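Local coordinates for alpha-fucosidase (Bifidobacterium bifidum, PDB 2EAB), which acts as a 1,2-alpha-L-fucosidase, a family 95 glycoside hydrolase that removes alpha-1,2-linked L-fucose from glycans, represented here by the catalytic portion of a longer protein, at residues L203-S208 with V274-A279; V334-G339 with G812-L817; Q392-L397 with S417-N422. All coordinates share one frame; numbering follows the deposited sequence.

Contact 1 (L203-S208 with V274-A279); sequences LNFNVS and VTLYIA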
loop_
_atom_site.group_PDB
_atom_site.type_symbol
_atom_site.label_atom_id
_atom_site.label_comp_id
_atom_site.label_asym_id
_atom_site.label_seq_id
_atom_site.Cartn_x
_atom_site.Cartn_y
_atom_site.Cartn_z
ATOM N N LEU A 203 17.228 -4.363 38.000
ATOM C CA LEU A 203 17.339 -4.100 36.566
ATOM C C LEU A 203 18.807 -4.092 36.147
ATOM O O LEU A 203 19.552 -3.150 36.427
ATOM C CB LEU A 203 16.618 -2.809 36.164
ATOM C CG LEU A 203 16.393 -2.580 34.661
ATOM C CD1 LEU A 203 15.598 -3.720 34.017
ATOM C CD2 LEU A 203 15.696 -1.252 34.439
ATOM N N ASN A 204 19.207 -5.182 35.497
ATOM C CA ASN A 204 20.573 -5.397 35.046
ATOM C C ASN A 204 20.552 -5.930 33.623
ATOM O O ASN A 204 19.961 -6.980 33.360
ATOM C CB ASN A 204 21.286 -6.396 35.961
ATOM C CG ASN A 204 21.367 -5.918 37.396
ATOM O OD1 ASN A 204 22.236 -5.129 37.748
ATOM N ND2 ASN A 204 20.454 -6.401 38.231
ATOM N N PHE A 205 21.177 -5.202 32.703
ATOM C CA PHE A 205 21.221 -5.631 31.307
ATOM C C PHE A 205 22.323 -4.953 30.507
ATOM O O PHE A 205 22.820 -3.891 30.877
ATOM C CB PHE A 205 19.860 -5.432 30.614
ATOM C CG PHE A 205 19.462 -3.993 30.461
ATOM C CD1 PHE A 205 19.844 -3.270 29.336
ATOM C CD2 PHE A 205 18.700 -3.363 31.438
ATOM C CE1 PHE A 205 19.486 -1.940 29.192
ATOM C CE2 PHE A 205 18.332 -2.030 31.300
ATOM C CZ PHE A 205 18.727 -1.317 30.172
ATOM N N ASN A 206 22.686 -5.596 29.403
ATOM C CA ASN A 206 23.616 -5.052 28.435
ATOM C C ASN A 206 22.835 -4.651 27.188
ATOM O O ASN A 206 22.040 -5.440 26.674
ATOM C CB ASN A 206 24.672 -6.108 28.103
ATOM C CG ASN A 206 25.639 -5.659 27.034
ATOM O OD1 ASN A 206 25.310 -5.650 25.846
ATOM N ND2 ASN A 206 26.851 -5.308 27.445
ATOM N N VAL A 207 23.050 -3.426 26.717
ATOM C CA VAL A 207 22.408 -2.974 25.482
ATOM C C VAL A 207 23.427 -2.834 24.357
ATOM O O VAL A 207 24.476 -2.210 24.522
ATOM C CB VAL A 207 21.558 -1.678 25.670
ATOM C CG1 VAL A 207 22.364 -0.565 26.299
ATOM C CG2 VAL A 207 20.964 -1.216 24.340
ATOM N N SER A 208 23.107 -3.449 23.223
ATOM C CA SER A 208 23.924 -3.350 22.022
ATOM C C SER A 208 23.025 -3.107 20.815
ATOM O O SER A 208 21.813 -3.328 20.875
ATOM C CB SER A 208 24.766 -4.615 21.833
ATOM O OG SER A 208 23.953 -5.768 21.729
ATOM N N VAL A 274 14.626 2.310 33.668
ATOM C CA VAL A 274 15.418 3.063 32.697
ATOM C C VAL A 274 14.587 3.396 31.458
ATOM O O VAL A 274 13.660 2.664 31.103
ATOM C CB VAL A 274 16.711 2.303 32.255
ATOM C CG1 VAL A 274 17.620 2.002 33.441
ATOM C CG2 VAL A 274 16.377 1.021 31.515
ATOM N N THR A 275 14.924 4.508 30.813
ATOM C CA THR A 275 14.369 4.840 29.504
ATOM C C THR A 275 15.501 4.909 28.493
ATOM O O THR A 275 16.507 5.589 28.714
ATOM C CB THR A 275 13.600 6.177 29.517
ATOM O OG1 THR A 275 12.646 6.171 30.584
ATOM C CG2 THR A 275 12.865 6.402 28.187
ATOM N N LEU A 276 15.336 4.177 27.395
ATOM C CA LEU A 276 16.251 4.240 26.267
ATOM C C LEU A 276 15.632 5.104 25.183
ATOM O O LEU A 276 14.463 4.930 24.838
ATOM C CB LEU A 276 16.521 2.842 25.711
ATOM C CG LEU A 276 17.649 1.995 26.310
ATOM C CD1 LEU A 276 17.582 1.866 27.830
ATOM C CD2 LEU A 276 17.661 0.623 25.655
ATOM N N TYR A 277 16.416 6.044 24.670
ATOM C CA TYR A 277 16.027 6.835 23.513
ATOM C C TYR A 277 16.901 6.421 22.341
ATOM O O TYR A 277 18.133 6.479 22.417
ATOM C CB TYR A 277 16.165 8.328 23.802
ATOM C CG TYR A 277 15.227 8.805 24.886
ATOM C CD1 TYR A 277 13.891 9.098 24.600
ATOM C CD2 TYR A 277 15.668 8.944 26.201
ATOM C CE1 TYR A 277 13.019 9.528 25.595
ATOM C CE2 TYR A 277 14.802 9.373 27.203
ATOM C CZ TYR A 277 13.483 9.666 26.890
ATOM O OH TYR A 277 12.624 10.087 27.877
ATOM N N ILE A 278 16.247 5.986 21.270
ATOM C CA ILE A 278 16.928 5.414 20.115
ATOM C C ILE A 278 16.570 6.220 18.874
ATOM O O ILE A 278 15.389 6.421 18.572
ATOM C CB ILE A 278 16.533 3.931 19.908
ATOM C CG1 ILE A 278 16.851 3.105 21.164
ATOM C CG2 ILE A 278 17.241 3.353 18.686
ATOM C CD1 ILE A 278 15.724 2.186 21.600
ATOM N N ALA A 279 17.591 6.688 18.164
ATOM C CA ALA A 279 17.376 7.397 16.907
ATOM C C ALA A 279 18.322 6.869 15.844
ATOM O O ALA A 279 19.370 6.301 16.157
ATOM C CB ALA A 279 17.560 8.890 17.093
#

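Contact 2 (V334-G339 with G812-L817); sequences VKIDLG and GSVSGL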
loop_
_atom_site.group_PDB
_atom_site.type_symbol
_atom_site.label_atom_id
_atom_site.label_comp_id
_atom_site.label_asym_id
_atom_site.label_seq_id
_atom_site.Cartn_x
_atom_site.Cartn_y
_atom_site.Cartn_z
ATOM N N VAL A 334 -11.630 5.580 13.116
ATOM C CA VAL A 334 -12.516 4.527 12.655
ATOM C C VAL A 334 -12.815 3.576 13.804
ATOM O O VAL A 334 -11.910 3.144 14.519
ATOM C CB VAL A 334 -11.902 3.746 11.456
ATOM C CG1 VAL A 334 -12.752 2.529 11.093
ATOM C CG2 VAL A 334 -11.750 4.657 10.248
ATOM N N LYS A 335 -14.094 3.259 13.976
ATOM C CA LYS A 335 -14.515 2.231 14.918
ATOM C C LYS A 335 -15.402 1.244 14.186
ATOM O O LYS A 335 -16.169 1.628 13.301
ATOM C CB LYS A 335 -15.266 2.848 16.100
ATOM C CG LYS A 335 -14.434 3.810 16.938
ATOM C CD LYS A 335 -13.361 3.059 17.719
ATOM C CE LYS A 335 -12.289 3.987 18.249
ATOM N NZ LYS A 335 -11.330 3.240 19.113
ATOM N N ILE A 336 -15.292 -0.028 14.545
ATOM C CA ILE A 336 -16.085 -1.065 13.908
ATOM C C ILE A 336 -16.524 -2.092 14.947
ATOM O O ILE A 336 -15.705 -2.599 15.722
ATOM C CB ILE A 336 -15.343 -1.717 12.697
ATOM C CG1 ILE A 336 -16.259 -2.711 11.973
ATOM C CG2 ILE A 336 -14.005 -2.352 13.124
ATOM C CD1 ILE A 336 -15.750 -3.154 10.612
ATOM N N ASP A 337 -17.827 -2.359 14.975
ATOM C CA ASP A 337 -18.401 -3.319 15.913
ATOM C C ASP A 337 -19.215 -4.356 15.161
ATOM O O ASP A 337 -20.305 -4.068 14.657
ATOM C CB ASP A 337 -19.270 -2.618 16.969
ATOM C CG ASP A 337 -19.635 -3.529 18.143
ATOM O OD1 ASP A 337 -19.343 -4.746 18.106
ATOM O OD2 ASP A 337 -20.223 -3.014 19.117
ATOM N N LEU A 338 -18.668 -5.562 15.088
ATOM C CA LEU A 338 -19.348 -6.685 14.463
ATOM C C LEU A 338 -19.748 -7.743 15.487
ATOM O O LEU A 338 -20.165 -8.840 15.118
ATOM C CB LEU A 338 -18.465 -7.311 13.378
ATOM C CG LEU A 338 -18.025 -6.422 12.215
ATOM C CD1 LEU A 338 -17.182 -7.234 11.247
ATOM C CD2 LEU A 338 -19.224 -5.794 11.502
ATOM N N GLY A 339 -19.622 -7.402 16.767
ATOM C CA GLY A 339 -19.940 -8.330 17.854
ATOM C C GLY A 339 -18.733 -9.091 18.364
ATOM O O GLY A 339 -18.877 -10.143 18.998
ATOM N N GLY A 812 -24.458 -4.802 13.055
ATOM C CA GLY A 812 -23.196 -4.172 13.382
ATOM C C GLY A 812 -23.236 -2.680 13.181
ATOM O O GLY A 812 -24.282 -2.103 12.862
ATOM N N SER A 813 -22.087 -2.053 13.387
ATOM C CA SER A 813 -21.931 -0.638 13.123
ATOM C C SER A 813 -20.492 -0.345 12.751
ATOM O O SER A 813 -19.571 -1.086 13.112
ATOM C CB SER A 813 -22.366 0.209 14.325
ATOM O OG SER A 813 -21.530 -0.022 15.435
ATOM N N VAL A 814 -20.318 0.737 12.003
ATOM C CA VAL A 814 -19.008 1.264 11.664
ATOM C C VAL A 814 -19.116 2.785 11.684
ATOM O O VAL A 814 -20.177 3.342 11.377
ATOM C CB VAL A 814 -18.514 0.725 10.288
ATOM C CG1 VAL A 814 -19.386 1.231 9.135
ATOM C CG2 VAL A 814 -17.039 1.063 10.051
ATOM N N SER A 815 -18.037 3.449 12.076
ATOM C CA SER A 815 -18.001 4.899 12.065
ATOM C C SER A 815 -16.649 5.366 11.569
ATOM O O SER A 815 -15.629 4.706 11.799
ATOM C CB SER A 815 -18.298 5.469 13.457
ATOM O OG SER A 815 -17.332 5.057 14.405
ATOM N N GLY A 816 -16.650 6.494 10.870
ATOM C CA GLY A 816 -15.407 7.146 10.495
ATOM C C GLY A 816 -14.823 6.789 9.143
ATOM O O GLY A 816 -13.713 7.217 8.837
ATOM N N LEU A 817 -15.537 6.008 8.336
ATOM C CA LEU A 817 -15.084 5.762 6.965
ATOM C C LEU A 817 -15.228 7.039 6.149
ATOM O O LEU A 817 -15.960 7.949 6.549
ATOM C CB LEU A 817 -15.869 4.622 6.317
ATOM C CG LEU A 817 -15.820 3.276 7.042
ATOM C CD1 LEU A 817 -16.541 2.218 6.225
ATOM C CD2 LEU A 817 -14.385 2.830 7.343
HETATM O O HOH W 1 -22.694 -1.612 17.273
#

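Contact 3 (Q392-L397 with S417-N422); sequences QLPSNL and SDFHMN. With CA (calcium ion), chain C; EDO (1,2-ethanediol), chain D.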
loop_
_atom_site.group_PDB
_atom_site.type_symbol
_atom_site.label_atom_id
_atom_site.label_comp_id
_atom_site.label_asym_id
_atom_site.label_seq_id
_atom_site.Cartn_x
_atom_site.Cartn_y
_atom_site.Cartn_z
ATOM N N GLN A 392 10.021 9.857 4.425
ATOM C CA GLN A 392 10.731 10.155 3.191
ATOM C C GLN A 392 10.317 9.249 2.040
ATOM O O GLN A 392 10.433 9.643 0.884
ATOM C CB GLN A 392 12.240 10.091 3.406
ATOM C CG GLN A 392 12.743 11.123 4.394
ATOM C CD GLN A 392 14.228 11.328 4.292
ATOM O OE1 GLN A 392 14.710 11.952 3.353
ATOM N NE2 GLN A 392 14.967 10.798 5.258
ATOM N N LEU A 393 9.841 8.047 2.360
ATOM C CA LEU A 393 9.455 7.058 1.361
ATOM C C LEU A 393 8.112 6.439 1.729
ATOM O O LEU A 393 7.773 6.358 2.909
ATOM C CB LEU A 393 10.531 5.970 1.241
ATOM C CG LEU A 393 11.851 6.444 0.617
ATOM C CD1 LEU A 393 12.962 5.431 0.828
ATOM C CD2 LEU A 393 11.695 6.781 -0.860
ATOM N N PRO A 394 7.347 5.988 0.719
ATOM C CA PRO A 394 6.098 5.309 1.028
ATOM C C PRO A 394 6.407 3.939 1.612
ATOM O O PRO A 394 7.578 3.510 1.638
ATOM C CB PRO A 394 5.420 5.185 -0.341
ATOM C CG PRO A 394 6.520 5.233 -1.326
ATOM C CD PRO A 394 7.612 6.055 -0.729
ATOM N N SER A 395 5.373 3.249 2.076
ATOM C CA SER A 395 5.533 1.866 2.489
ATOM C C SER A 395 6.055 1.024 1.320
ATOM O O SER A 395 5.618 1.190 0.181
ATOM C CB SER A 395 4.201 1.318 2.985
ATOM O OG SER A 395 3.183 1.600 2.046
ATOM N N ASN A 396 7.009 0.141 1.608
ATOM C CA ASN A 396 7.535 -0.783 0.602
ATOM C C ASN A 396 6.827 -2.146 0.716
ATOM O O ASN A 396 5.774 -2.244 1.357
ATOM C CB ASN A 396 9.081 -0.869 0.659
ATOM C CG ASN A 396 9.611 -1.387 1.988
ATOM O OD1 ASN A 396 9.118 -2.375 2.529
ATOM N ND2 ASN A 396 10.666 -0.742 2.493
ATOM N N LEU A 397 7.363 -3.186 0.083
ATOM C CA LEU A 397 6.716 -4.503 0.119
ATOM C C LEU A 397 6.533 -5.043 1.537
ATOM O O LEU A 397 5.721 -5.948 1.750
ATOM C CB LEU A 397 7.502 -5.535 -0.696
ATOM C CG LEU A 397 7.387 -5.513 -2.217
ATOM C CD1 LEU A 397 8.305 -6.566 -2.798
ATOM C CD2 LEU A 397 5.950 -5.757 -2.664
ATOM N N SER A 417 12.384 -6.231 -0.989
ATOM C CA SER A 417 11.433 -5.457 -0.172
ATOM C C SER A 417 11.226 -4.071 -0.791
ATOM O O SER A 417 11.237 -3.046 -0.107
ATOM C CB SER A 417 11.889 -5.372 1.288
ATOM O OG SER A 417 10.871 -4.798 2.096
ATOM N N ASP A 418 11.035 -4.069 -2.104
ATOM C CA ASP A 418 11.111 -2.853 -2.901
ATOM C C ASP A 418 9.757 -2.154 -3.078
ATOM O O ASP A 418 8.803 -2.404 -2.331
ATOM C CB ASP A 418 11.818 -3.141 -4.250
ATOM C CG ASP A 418 10.988 -4.002 -5.201
ATOM O OD1 ASP A 418 9.823 -4.290 -4.874
ATOM O OD2 ASP A 418 11.494 -4.373 -6.285
ATOM N N PHE A 419 9.700 -1.252 -4.051
ATOM C CA PHE A 419 8.457 -0.618 -4.472
ATOM C C PHE A 419 8.018 -1.333 -5.746
ATOM O O PHE A 419 8.578 -1.112 -6.823
ATOM C CB PHE A 419 8.666 0.889 -4.655
ATOM C CG PHE A 419 9.216 1.550 -3.424
ATOM C CD1 PHE A 419 10.555 1.922 -3.360
ATOM C CD2 PHE A 419 8.410 1.738 -2.298
ATOM C CE1 PHE A 419 11.078 2.503 -2.209
ATOM C CE2 PHE A 419 8.928 2.323 -1.143
ATOM C CZ PHE A 419 10.267 2.704 -1.100
ATOM N N HIS A 420 7.044 -2.234 -5.604
ATOM C CA HIS A 420 6.591 -3.085 -6.704
ATOM C C HIS A 420 5.309 -2.483 -7.241
ATOM O O HIS A 420 4.244 -2.619 -6.627
ATOM C CB HIS A 420 6.349 -4.529 -6.240
ATOM C CG HIS A 420 7.297 -5.520 -6.836
ATOM N ND1 HIS A 420 6.934 -6.457 -7.782
ATOM C CD2 HIS A 420 8.616 -5.708 -6.613
ATOM C CE1 HIS A 420 7.993 -7.179 -8.106
ATOM N NE2 HIS A 420 9.029 -6.739 -7.416
ATOM N N MET A 421 5.412 -1.811 -8.380
ATOM C CA MET A 421 4.403 -0.841 -8.789
ATOM C C MET A 421 3.437 -1.367 -9.850
ATOM O O MET A 421 2.858 -0.593 -10.608
ATOM C CB MET A 421 5.098 0.454 -9.232
ATOM C CG MET A 421 4.263 1.714 -9.073
ATOM S SD MET A 421 5.253 3.202 -9.248
ATOM C CE MET A 421 5.504 3.225 -11.023
ATOM N N ASN A 422 3.229 -2.679 -9.879
ATOM C CA ASN A 422 2.232 -3.260 -10.778
ATOM C C ASN A 422 1.227 -4.135 -10.023
ATOM O O ASN A 422 0.817 -5.190 -10.506
ATOM C CB ASN A 422 2.895 -4.008 -11.945
ATOM C CG ASN A 422 2.045 -3.999 -13.217
ATOM O OD1 ASN A 422 1.098 -3.221 -13.352
ATOM N ND2 ASN A 422 2.391 -4.865 -14.159
HETATM CA CA CA C . 8.201 4.839 5.087
HETATM C C1 EDO D . -1.902 -6.524 -12.479
HETATM O O1 EDO D . -2.196 -8.009 -12.446
HETATM C C2 EDO D . -0.467 -6.399 -13.128
HETATM O O2 EDO D . 0.542 -6.947 -12.161
#

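Contact 1 (L203-S208 with V274-A279)
F205 points across to V274 and L276 and shares with them the apolar packing between strands 203-208 and 274-279. Its CB leaves the backbone toward the opposite strand, and a chi1 of 66° sets CG between the backbone N and the carbonyl carbon. CB and CG stay on their own side, where the side chain also packs on V268 of the adjacent strand. Further out, L203 CG lies in the ring plane at the edge, 3.9 Å from F205 CE2. V274 CG2 is 3.6 Å from F205 CE2 and also touches CZ, again at the edge, while F205 CZ reaches L276 CD1 at 4.1 Å. Beyond the ring contacts, the branched residues also meet directly: L203 CD2 lies 3.8 Å from V274 CG2, and V207 CG2 and L276 CD2 approach tip to tip at 4.0 Å. The strands run 27° apart with axes 10.7 Å from each other, and no hydrogen bond joins them. They belong to two antiparallel sheets stacked face to face, the beta-sandwich of the N-terminal domain. Methyl groups and a flat ring suit this buried interior because they pack closely without needing polar partners. Van der Waals packing and exclusion of water therefore account for the attraction here.

Contact 2 (V334-G339 with G812-L817)
K335 and D337 pair with S815 and S813 through four backbone hydrogen bonds, the strand axes running antiparallel at 178° and 4.8 Å apart. This is an edge of an antiparallel sheet: strand 335-337, from the region assigned to the catalytic domain, adds itself as an outermost strand beside strand 812-819 of the C-terminal domain. K335/S815 and D337/S813 are hydrogen-bonded pairs, and I336/V814 between them is a non-hydrogen-bonded pair. D337 N to S813 O, 2.9 Å, is almost straight at 177°.

The two faces differ in chemistry. I336 and V814 share the buried one, I336 CB lying 4.2 Å from V814 CG2, and both pack on L780 of helix 767-780; beta-branched residues suit an extended backbone and an apolar cover. Nearby, the V334 and L817 side chains pass obliquely, V334 CG1 4.1 Å from L817 CD2, and both rest on Y376 of helix 365-386. The other face is polar. K335 passes its CB 3.5 Å from S815 OG, then bends at its second torsion as the chain leads away, its NZ forming a salt bridge with D332. The short hydroxyl side chains of the serines suit this partly exposed face.

G812 opens its segment and has no side chain, which lets D337 O come within 3.2 Å of G812 CA. G816, one residue before L817, has a positive phi of 93° and forms with L817 a G1 beta bulge opposite V825. D337 is also fixed by its own carboxylate: G339 N donates to D337 OD1 at 3.0 Å, an Asx turn that ends the short strand. On the polar face a water sits 2.7 Å from S813 OG and makes a weak bond to D337 OD2.

Contact 3 (Q392-L397 with S417-N422)
The F419 ring meets the loop 392-397 chiefly through its edge, where P394 O and S395 O lie in the ring plane. P394 O is 3.3 Å from F419 CE2, so the carbonyl faces the slightly positive C-H rim of the ring. N396 CB and L393 CB approach obliquely, the latter 4.0 Å from F419 CZ, while P394 crosses the phenyl group at about a right angle and brings its CG 3.8 Å from F419 CE2. Beyond the loop, W80 meets F419 with nearly parallel planes and Y447 at about 45°. H420, whose ring packs edge-to-face with W415, receives L397 CD2 against its CB. L397 and D418 lie side by side, pointing the same way, with L397 CD1 3.4 Å from D418 OD1.

Two hydrogen bonds join the segments. L397 N donates to D418 O at 2.9 Å, lying in the carbonyl plane. S417 OG donates to N396 OD1 at 3.0 Å from well above the amide plane; the same oxygen also accepts from Q398 N. A chi1 of 62° sets N396 CG close to S417 O.

P394 suits an irregular, buried loop and offers apolar ring atoms to F419 of strand 419-420. L393 O lies 2.7 Å from calcium. Together with E77 and S386 O it binds this ion, at a metal site that also includes G57 and ties the N-terminal domain to the catalytic domain.

Overall arrangement
The three contacts lie in different parts of one chain. Contact 1 lies within the N-terminal beta-sandwich, contact 2 brings the start of the catalytic region onto the C-terminal sheet, and contact 3 sits near the middle, its centre about 8 Å from the centre of the chain. No two touch. The centres of contacts 1 and 2 are about 39 Å apart. Contact 3 has its centre about 31 Å from that of contact 1 and about 30 Å from that of contact 2. The nearest atoms of contacts 1 and 3 are about 12 Å apart. In sequence, contact 3 is nested inside the long loop closed by contact 2. Only contact 3 adjoins the calcium ion; the other two are structural packing away from the annotated sites.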